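Side-chain contacts in Endoglucanase(Endo-1,4-beta-glucanase)protein (Pseudomonas stutzeri, PDB 6R2J), which binds cellobiose and, as a family 5 endoglucanase, probably hydrolyses internal beta-1,4-glycosidic bonds of cellulose: residues S70-F74 with D75-L79; G22-P25 with H26-P29; F57-W61 with E62-H66; K113-Y116 with E117-A120. All coordinates share one frame; numbering follows the deposited sequence.

Contact 1 (S70-F74 with D75-L79)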
loop_
_atom_site.group_PDB
_atom_site.type_symbol
_atom_site.label_atom_id
_atom_site.label_comp_id
_atom_site.label_asym_id
_atom_site.label_seq_id
_atom_site.Cartn_x
_atom_site.Cartn_y
_atom_site.Cartn_z
ATOM N N SER A 70 15.085 21.513 4.863
ATOM C CA SER A 70 13.883 21.989 5.516
ATOM C C SER A 70 13.381 20.960 6.525
ATOM O O SER A 70 13.625 19.760 6.399
ATOM C CB SER A 70 12.785 22.230 4.462
ATOM O OG SER A 70 11.888 21.117 4.290
ATOM N N GLY A 71 12.662 21.453 7.527
ATOM C CA GLY A 71 11.900 20.596 8.402
ATOM C C GLY A 71 10.643 20.136 7.693
ATOM O O GLY A 71 10.420 20.399 6.512
ATOM N N LEU A 72 9.796 19.451 8.453
ATOM C CA LEU A 72 8.553 18.923 7.915
ATOM C C LEU A 72 7.529 20.042 7.758
ATOM O O LEU A 72 7.508 21.026 8.513
ATOM C CB LEU A 72 7.989 17.834 8.833
ATOM C CG LEU A 72 8.863 16.605 9.069
ATOM C CD1 LEU A 72 8.200 15.585 9.933
ATOM C CD2 LEU A 72 9.254 15.958 7.748
ATOM N N ASN A 73 6.672 19.880 6.754
ATOM C CA ASN A 73 5.566 20.800 6.528
ATOM C C ASN A 73 4.449 20.529 7.535
ATOM O O ASN A 73 3.800 19.482 7.473
ATOM C CB ASN A 73 5.042 20.605 5.114
ATOM C CG ASN A 73 4.063 21.662 4.727
ATOM O OD1 ASN A 73 2.877 21.493 4.889
ATOM N ND2 ASN A 73 4.553 22.752 4.199
ATOM N N PHE A 74 4.190 21.510 8.412
ATOM C CA PHE A 74 3.182 21.408 9.472
ATOM C C PHE A 74 1.802 21.079 8.917
ATOM O O PHE A 74 1.109 20.201 9.433
ATOM C CB PHE A 74 3.176 22.753 10.203
ATOM C CG PHE A 74 2.264 22.821 11.388
ATOM C CD1 PHE A 74 2.663 22.326 12.628
ATOM C CD2 PHE A 74 0.996 23.391 11.270
ATOM C CE1 PHE A 74 1.820 22.394 13.722
ATOM C CE2 PHE A 74 0.141 23.445 12.354
ATOM C CZ PHE A 74 0.564 22.972 13.589
ATOM N N ASP A 75 1.375 21.767 7.864
ATOM C CA ASP A 75 0.028 21.521 7.352
ATOM C C ASP A 75 -0.107 20.117 6.758
ATOM O O ASP A 75 -1.182 19.531 6.806
ATOM C CB ASP A 75 -0.347 22.553 6.285
ATOM C CG ASP A 75 -0.663 23.930 6.851
ATOM O OD1 ASP A 75 -1.140 24.020 8.002
ATOM O OD2 ASP A 75 -0.441 24.936 6.128
ATOM N N GLN A 76 0.942 19.599 6.106
ATOM C CA GLN A 76 0.858 18.264 5.526
ATOM C C GLN A 76 0.782 17.225 6.631
ATOM O O GLN A 76 -0.038 16.296 6.569
ATOM C CB GLN A 76 2.044 18.040 4.580
ATOM C CG GLN A 76 1.939 16.775 3.708
ATOM C CD GLN A 76 1.053 16.908 2.455
ATOM O OE1 GLN A 76 0.681 15.895 1.855
ATOM N NE2 GLN A 76 0.708 18.151 2.065
ATOM N N ILE A 77 1.574 17.411 7.682
ATOM C CA ILE A 77 1.475 16.525 8.842
ATOM C C ILE A 77 0.063 16.573 9.434
ATOM O O ILE A 77 -0.534 15.536 9.751
ATOM C CB ILE A 77 2.550 16.869 9.897
ATOM C CG1 ILE A 77 3.973 16.790 9.338
ATOM C CG2 ILE A 77 2.436 15.948 11.126
ATOM C CD1 ILE A 77 4.408 15.401 8.951
ATOM N N ARG A 78 -0.470 17.784 9.633
ATOM C CA ARG A 78 -1.839 17.974 10.113
ATOM C C ARG A 78 -2.833 17.248 9.209
ATOM O O ARG A 78 -3.781 16.616 9.687
ATOM C CB ARG A 78 -2.088 19.497 10.224
ATOM C CG ARG A 78 -3.473 19.974 10.717
ATOM C CD ARG A 78 -3.786 21.492 10.359
ATOM N NE ARG A 78 -3.404 21.846 8.978
ATOM C CZ ARG A 78 -4.020 21.416 7.872
ATOM N NH1 ARG A 78 -5.099 20.635 7.955
ATOM N NH2 ARG A 78 -3.563 21.794 6.678
ATOM N N LEU A 79 -2.594 17.262 7.899
ATOM C CA LEU A 79 -3.510 16.584 6.982
ATOM C C LEU A 79 -3.421 15.068 7.136
ATOM O O LEU A 79 -4.439 14.367 7.073
ATOM C CB LEU A 79 -3.172 16.994 5.552
ATOM C CG LEU A 79 -3.652 18.363 5.083
ATOM C CD1 LEU A 79 -2.883 18.787 3.844
ATOM C CD2 LEU A 79 -5.168 18.281 4.842
HETATM O O HOH W 1 1.301 21.030 2.712
#
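L72 meets I77 methyl to methyl, with CD1 of L72 3.9 Å from CD1 of I77. Both side chains also touch helix 116-130, L72 on V122 and I77 on L126. N73 follows as the N-cap of helix 74-89. Its CG stands anti to the backbone N (chi1 -170°), turning the amide toward the first helical turn. There OD1 of N73 accepts from Q76 N at 3.0 Å, with the donor in the amide plane on a lone pair. A water donates to the same OD1 at 2.7 Å and accepts from NE2 of Q76, so cap and helix are bridged through solvent. The far amide of Q76 has further partners in the hydroxyls of Y36 and Y38. With an alanine at N73, the N-H of Q76 would probably lose its capping acceptor and the water one of its holds. The backbone O of N73 takes I77 N at 3.0 Å in a nearly straight bond (170°). F74 begins the helix, and its O accepts from R78 N at 2.9 Å. Its ring brings CD2 to 4.0 Å from OD1 of D75, with ring and carboxylate planes 61° apart. NE of R78 forms a salt bridge with that OD1 at 3.3 Å. The arrangement is a classic Asn N-cap, starting a helix that links strands 54-59 and 93-98 of a TIM barrel.

Contact 2 (G22-P25 with H26-P29)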
loop_
_atom_site.group_PDB
_atom_site.type_symbol
_atom_site.label_atom_id
_atom_site.label_comp_id
_atom_site.label_asym_id
_atom_site.label_seq_id
_atom_site.Cartn_x
_atom_site.Cartn_y
_atom_site.Cartn_z
ATOM N N GLY A 22 -0.950 11.775 -3.058
ATOM C CA GLY A 22 0.149 11.560 -3.956
ATOM C C GLY A 22 -0.140 11.891 -5.395
ATOM O O GLY A 22 0.692 11.585 -6.255
ATOM N N PHE A 23 -1.283 12.491 -5.683
ATOM C CA PHE A 23 -1.652 12.854 -7.040
ATOM C C PHE A 23 -0.700 13.911 -7.612
ATOM O O PHE A 23 -0.161 14.759 -6.887
ATOM C CB PHE A 23 -3.060 13.472 -6.998
ATOM C CG PHE A 23 -4.208 12.480 -7.053
ATOM C CD1 PHE A 23 -4.078 11.187 -6.551
ATOM C CD2 PHE A 23 -5.423 12.859 -7.627
ATOM C CE1 PHE A 23 -5.147 10.290 -6.627
ATOM C CE2 PHE A 23 -6.475 11.973 -7.742
ATOM C CZ PHE A 23 -6.358 10.681 -7.233
ATOM N N ALA A 24 -0.559 13.879 -8.938
ATOM C CA ALA A 24 0.211 14.869 -9.695
ATOM C C ALA A 24 1.594 15.060 -9.064
ATOM O O ALA A 24 1.982 16.184 -8.732
ATOM C CB ALA A 24 -0.543 16.181 -9.797
ATOM N N PRO A 25 2.360 13.981 -8.893
ATOM C CA PRO A 25 3.620 14.099 -8.143
ATOM C C PRO A 25 4.661 14.973 -8.794
ATOM O O PRO A 25 5.611 15.357 -8.098
ATOM C CB PRO A 25 4.123 12.658 -8.036
ATOM C CG PRO A 25 3.420 11.914 -9.126
ATOM C CD PRO A 25 2.108 12.610 -9.361
ATOM N N HIS A 26 4.565 15.259 -10.105
ATOM C CA HIS A 26 5.522 16.176 -10.735
ATOM C C HIS A 26 5.300 17.629 -10.325
ATOM O O HIS A 26 6.200 18.466 -10.467
ATOM C CB HIS A 26 5.480 15.958 -12.248
ATOM C CG HIS A 26 5.909 14.570 -12.664
ATOM N ND1 HIS A 26 5.853 14.126 -13.972
ATOM C CD2 HIS A 26 6.382 13.522 -11.938
ATOM C CE1 HIS A 26 6.267 12.872 -14.034
ATOM N NE2 HIS A 26 6.595 12.480 -12.814
ATOM N N ILE A 27 4.110 17.938 -9.819
ATOM C CA ILE A 27 3.791 19.263 -9.307
ATOM C C ILE A 27 4.089 19.239 -7.809
ATOM O O ILE A 27 3.295 18.728 -7.002
ATOM C CB ILE A 27 2.347 19.679 -9.632
ATOM C CG1 ILE A 27 2.092 19.509 -11.138
ATOM C CG2 ILE A 27 2.077 21.151 -9.200
ATOM C CD1 ILE A 27 0.687 19.804 -11.581
ATOM N N THR A 28 5.258 19.788 -7.429
ATOM C CA THR A 28 5.591 19.932 -6.023
ATOM C C THR A 28 5.926 21.379 -5.696
ATOM O O THR A 28 6.614 22.053 -6.472
ATOM C CB THR A 28 6.762 19.042 -5.621
ATOM O OG1 THR A 28 7.932 19.400 -6.375
ATOM C CG2 THR A 28 6.374 17.595 -5.885
ATOM N N PRO A 29 5.484 21.869 -4.542
ATOM C CA PRO A 29 4.660 21.102 -3.593
ATOM C C PRO A 29 3.216 20.953 -4.095
ATOM O O PRO A 29 2.462 20.055 -3.653
ATOM C CB PRO A 29 4.740 21.915 -2.303
ATOM C CG PRO A 29 5.170 23.285 -2.736
ATOM C CD PRO A 29 5.964 23.145 -3.994
#
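A24 and I27 are the two ends of a type I beta turn, a surface contact in the loop between strand 14-18 and helix 41-49. I27 N donates to A24 O at 3.0 Å. The bond is bent (150° at the hydrogen), and the donor lies 44° above the carbonyl plane. P25 fills the second position of the turn, where no N-H is needed and its ring suits the backbone angle. H26 takes the third. CD2 of H26 lies 3.9 Å from C of P25. On the A24 side, the extended second torsion of I27 (chi2 177°) carries CD1 out to 4.2 Å from CB of A24. CB of I27 stays 3.6 Å from A24 O. Beyond the turn, the methyl CG2 of T28 comes to 3.2 Å from P25 O. A cis peptide then leads into P29. The side chain of H26 stays about 11 Å from a bound beta-D-glucopyranose. T28 touches H105, P29 touches H66, and the ring of F23 meets W289 edge-to-face. R63 donates to the carbonyls of F23, I27 and P29, and so ties this loop to helix 61-64, just after strand 54-59.

Contact 3 (F57-W61 with E62-H66); sequences FPFIW and ERVQH
W61 and Q65 lie side by side, joined where the N-H edge of the indole meets the amide. NE1 of W61 donates to OE1 of Q65 at 2.9 Å in a nearly straight bond (172°). The acceptor lies in the indole plane and offers a lone pair. CB of Q65 backs the same edge, 3.7 Å from CD1 of W61. The other end of the amide, NE2, is held by S70 O. A phenylalanine in place of W61 would probably leave OE1 of Q65 without its donor and the amide freer to turn. In the backbone, O of W61 accepts from Q65 N at 2.8 Å. I60 covers R63. Its CG1 sits between the backbone N and the carbonyl carbon (chi1 62°), and CD1 comes over one face of the guanidinium, 3.6 Å from NH1 of R63. The guanidinium is hydrogen-bonded to backbone carbonyls, F23 O and A21 O among them. E62 curls back, with OE1 3.6 Å from CB of I60. Its buried carboxylate is satisfied by N100 ND2 and H105 N. This is a beta-alpha loop of the TIM barrel, leaving the C-terminal end of strand 54-59, on the face where family 5 enzymes carry their active site.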
loop_
_atom_site.group_PDB
_atom_site.type_symbol
_atom_site.label_atom_id
_atom_site.label_comp_id
_atom_site.label_asym_id
_atom_site.label_seq_id
_atom_site.Cartn_x
_atom_site.Cartn_y
_atom_site.Cartn_z
ATOM N N PHE A 57 -2.721 4.460 2.552
ATOM C CA PHE A 57 -2.846 5.870 2.195
ATOM C C PHE A 57 -1.557 6.445 1.631
ATOM O O PHE A 57 -0.643 6.787 2.405
ATOM C CB PHE A 57 -3.314 6.693 3.390
ATOM C CG PHE A 57 -3.671 8.093 3.016
ATOM C CD1 PHE A 57 -4.861 8.345 2.351
ATOM C CD2 PHE A 57 -2.807 9.141 3.253
ATOM C CE1 PHE A 57 -5.230 9.633 1.962
ATOM C CE2 PHE A 57 -3.154 10.441 2.829
ATOM C CZ PHE A 57 -4.373 10.680 2.208
ATOM N N PRO A 58 -1.451 6.603 0.298
ATOM C CA PRO A 58 -0.248 7.223 -0.287
ATOM C C PRO A 58 -0.125 8.728 -0.003
ATOM O O PRO A 58 -1.106 9.486 -0.022
ATOM C CB PRO A 58 -0.387 6.945 -1.797
ATOM C CG PRO A 58 -1.402 5.815 -1.907
ATOM C CD PRO A 58 -2.335 5.996 -0.730
ATOM N N PHE A 59 1.117 9.149 0.239
ATOM C CA PHE A 59 1.537 10.534 0.315
ATOM C C PHE A 59 2.922 10.563 -0.324
ATOM O O PHE A 59 3.541 9.509 -0.594
ATOM C CB PHE A 59 1.476 10.996 1.767
ATOM C CG PHE A 59 2.564 10.422 2.605
ATOM C CD1 PHE A 59 2.447 9.150 3.121
ATOM C CD2 PHE A 59 3.757 11.127 2.797
ATOM C CE1 PHE A 59 3.474 8.598 3.871
ATOM C CE2 PHE A 59 4.789 10.594 3.516
ATOM C CZ PHE A 59 4.648 9.336 4.081
ATOM N N ILE A 60 3.429 11.771 -0.592
ATOM C CA ILE A 60 4.781 11.882 -1.126
ATOM C C ILE A 60 5.700 12.641 -0.176
ATOM O O ILE A 60 5.298 13.577 0.524
ATOM C CB ILE A 60 4.860 12.402 -2.583
ATOM C CG1 ILE A 60 4.292 13.819 -2.697
ATOM C CG2 ILE A 60 4.137 11.388 -3.539
ATOM C CD1 ILE A 60 4.469 14.415 -4.083
ATOM N N TRP A 61 6.955 12.224 -0.174
ATOM C CA TRP A 61 7.970 12.857 0.664
ATOM C C TRP A 61 8.090 14.357 0.358
ATOM O O TRP A 61 8.182 15.184 1.278
ATOM C CB TRP A 61 9.276 12.065 0.480
ATOM C CG TRP A 61 10.451 12.507 1.245
ATOM C CD1 TRP A 61 10.544 13.549 2.144
ATOM C CD2 TRP A 61 11.756 11.927 1.157
ATOM N NE1 TRP A 61 11.837 13.654 2.595
ATOM C CE2 TRP A 61 12.598 12.664 2.021
ATOM C CE3 TRP A 61 12.297 10.853 0.425
ATOM C CZ2 TRP A 61 13.938 12.360 2.180
ATOM C CZ3 TRP A 61 13.634 10.573 0.569
ATOM C CH2 TRP A 61 14.447 11.333 1.434
ATOM N N GLU A 62 7.995 14.726 -0.926
ATOM C CA GLU A 62 8.186 16.111 -1.342
ATOM C C GLU A 62 7.158 17.056 -0.730
ATOM O O GLU A 62 7.413 18.257 -0.637
ATOM C CB GLU A 62 8.138 16.179 -2.871
ATOM C CG GLU A 62 9.343 15.529 -3.561
ATOM C CD GLU A 62 9.160 14.029 -3.862
ATOM O OE1 GLU A 62 8.185 13.428 -3.376
ATOM O OE2 GLU A 62 10.010 13.445 -4.578
ATOM N N ARG A 63 6.006 16.558 -0.315
ATOM C CA ARG A 63 5.005 17.411 0.297
ATOM C C ARG A 63 5.123 17.457 1.814
ATOM O O ARG A 63 4.601 18.405 2.412
ATOM C CB ARG A 63 3.596 17.002 -0.188
ATOM C CG ARG A 63 3.349 17.357 -1.649
ATOM C CD ARG A 63 2.060 16.786 -2.239
ATOM N NE ARG A 63 1.932 17.224 -3.640
ATOM C CZ ARG A 63 1.428 16.510 -4.651
ATOM N NH1 ARG A 63 0.954 15.299 -4.457
ATOM N NH2 ARG A 63 1.375 17.033 -5.877
ATOM N N VAL A 64 5.738 16.439 2.444
ATOM C CA VAL A 64 6.010 16.490 3.891
ATOM C C VAL A 64 7.325 17.204 4.174
ATOM O O VAL A 64 7.503 17.753 5.269
ATOM C CB VAL A 64 5.984 15.140 4.648
ATOM C CG1 VAL A 64 4.580 14.527 4.604
ATOM C CG2 VAL A 64 7.078 14.208 4.122
ATOM N N GLN A 65 8.267 17.171 3.224
ATOM C CA GLN A 65 9.558 17.845 3.349
ATOM C C GLN A 65 9.898 18.449 1.985
ATOM O O GLN A 65 10.360 17.752 1.076
ATOM C CB GLN A 65 10.643 16.891 3.836
ATOM C CG GLN A 65 11.911 17.620 4.282
ATOM C CD GLN A 65 12.947 16.687 4.877
ATOM O OE1 GLN A 65 13.064 15.544 4.456
ATOM N NE2 GLN A 65 13.681 17.159 5.876
ATOM N N HIS A 66 9.709 19.760 1.846
ATOM C CA HIS A 66 9.932 20.380 0.544
ATOM C C HIS A 66 11.393 20.308 0.100
ATOM O O HIS A 66 11.681 20.328 -1.102
ATOM C CB HIS A 66 9.510 21.854 0.580
ATOM C CG HIS A 66 8.029 22.067 0.651
ATOM N ND1 HIS A 66 7.451 23.320 0.627
ATOM C CD2 HIS A 66 7.009 21.186 0.776
ATOM C CE1 HIS A 66 6.139 23.200 0.722
ATOM N NE2 HIS A 66 5.846 21.917 0.830
#

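Contact 4 (K113-Y116 with E117-A120)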
loop_
_atom_site.group_PDB
_atom_site.type_symbol
_atom_site.label_atom_id
_atom_site.label_comp_id
_atom_site.label_asym_id
_atom_site.label_seq_id
_atom_site.Cartn_x
_atom_site.Cartn_y
_atom_site.Cartn_z
ATOM N N LYS A 113 22.980 13.031 -4.117
ATOM C CA LYS A 113 22.036 14.124 -3.925
ATOM C C LYS A 113 20.987 13.806 -2.853
ATOM O O LYS A 113 20.428 14.713 -2.230
ATOM C CB LYS A 113 21.303 14.386 -5.224
ATOM N N VAL A 114 20.740 12.542 -2.587
ATOM C CA VAL A 114 19.730 12.177 -1.585
ATOM C C VAL A 114 20.308 11.051 -0.739
ATOM O O VAL A 114 19.981 9.884 -0.978
ATOM C CB VAL A 114 18.400 11.760 -2.239
ATOM C CG1 VAL A 114 17.318 11.545 -1.155
ATOM C CG2 VAL A 114 17.983 12.796 -3.264
ATOM N N PRO A 115 21.150 11.335 0.248
ATOM C CA PRO A 115 21.800 10.242 0.986
ATOM C C PRO A 115 20.793 9.429 1.784
ATOM O O PRO A 115 19.665 9.844 2.069
ATOM C CB PRO A 115 22.830 10.956 1.883
ATOM C CG PRO A 115 23.068 12.312 1.162
ATOM C CD PRO A 115 21.730 12.660 0.558
ATOM N N TYR A 116 21.213 8.213 2.092
ATOM C CA TYR A 116 20.443 7.350 2.965
ATOM C C TYR A 116 20.065 8.041 4.273
ATOM O O TYR A 116 18.984 7.792 4.815
ATOM C CB TYR A 116 21.326 6.154 3.269
ATOM C CG TYR A 116 21.405 5.094 2.216
ATOM C CD1 TYR A 116 20.534 5.060 1.126
ATOM C CD2 TYR A 116 22.326 4.068 2.355
ATOM C CE1 TYR A 116 20.572 4.009 0.215
ATOM C CE2 TYR A 116 22.397 3.052 1.440
ATOM C CZ TYR A 116 21.521 3.020 0.380
ATOM O OH TYR A 116 21.651 1.980 -0.491
ATOM N N GLU A 117 20.962 8.870 4.820
ATOM C CA GLU A 117 20.683 9.580 6.068
ATOM C C GLU A 117 19.502 10.539 5.936
ATOM O O GLU A 117 18.833 10.833 6.931
ATOM C CB GLU A 117 21.955 10.321 6.525
ATOM C CG GLU A 117 21.907 10.965 7.932
ATOM C CD GLU A 117 20.980 10.236 8.941
ATOM O OE1 GLU A 117 20.069 10.883 9.520
ATOM O OE2 GLU A 117 21.175 9.015 9.161
ATOM N N ALA A 118 19.259 11.081 4.744
ATOM C CA ALA A 118 18.136 11.995 4.566
ATOM C C ALA A 118 16.803 11.255 4.630
ATOM O O ALA A 118 15.814 11.771 5.161
ATOM C CB ALA A 118 18.310 12.720 3.236
ATOM N N TYR A 119 16.766 10.060 4.058
ATOM C CA TYR A 119 15.604 9.183 4.121
ATOM C C TYR A 119 15.364 8.677 5.539
ATOM O O TYR A 119 14.247 8.751 6.048
ATOM C CB TYR A 119 15.890 8.057 3.137
ATOM C CG TYR A 119 14.824 7.079 2.895
ATOM C CD1 TYR A 119 13.537 7.480 2.585
ATOM C CD2 TYR A 119 15.103 5.734 2.935
ATOM C CE1 TYR A 119 12.541 6.556 2.357
ATOM C CE2 TYR A 119 14.110 4.795 2.708
ATOM C CZ TYR A 119 12.821 5.208 2.417
ATOM O OH TYR A 119 11.833 4.250 2.187
ATOM N N ALA A 120 16.403 8.142 6.193
ATOM C CA ALA A 120 16.271 7.740 7.589
ATOM C C ALA A 120 15.691 8.856 8.467
ATOM O O ALA A 120 14.799 8.605 9.288
ATOM C CB ALA A 120 17.629 7.285 8.107
#
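Y119 starts against Y116: its CB lies 3.5 Å from the backbone O of Y116, one turn back along the helix. CG of Y119 stands anti to the backbone N (chi1 -174°), and this leads the ring off the helix and away from residues 113-116. The ring then meets W123 with the two planes at about 80°. The side chain also touches W152 and A159 of helix 152-166, and I109 and M142 from loops. At the tip, OH bonds to the carbonyl O of I141. A buried ring thus ends on a backbone acceptor and its hydroxyl is satisfied. The helix concerned, 116-130, links strands 93-98 and 136-140 of the TIM barrel. P115 stands at the N-cap position, and its O accepts from A118 N at 3.0 Å, three residues on. The donor is 61° above the carbonyl plane. CB of A118 sits 3.4 Å from O of P115, and 4.3 Å from CD of the proline ring. That alanine also touches L68. One residue on, Y116 O accepts from A120 N at 2.9 Å in an almost perfectly straight bond. CB of A120 is 3.6 Å from Y116 O, and its side chain packs on A162 of helix 152-166. The side chain of Y116 touches A155, and its OH bonds to L151 O.

Along the chain the order is contact 2, contact 3, contact 1, contact 4. Each closes a short local turn before the next opens, so none nest or cross. Contact 2 turns the loop after strand 14-18. Contact 3 turns the chain out of strand 54-59, and R63 joins it to contact 2. Contact 1 starts helix 74-89. Contact 3 meets it at the S70 loop and through a probable hydrogen bond from N73 N to V64 O. Contact 4 starts helix 116-130; the indole of W61 packs on its first turn and on V114 just before it. Contact 3 is therefore the hub; contacts 1, 2 and 4 do not touch one another.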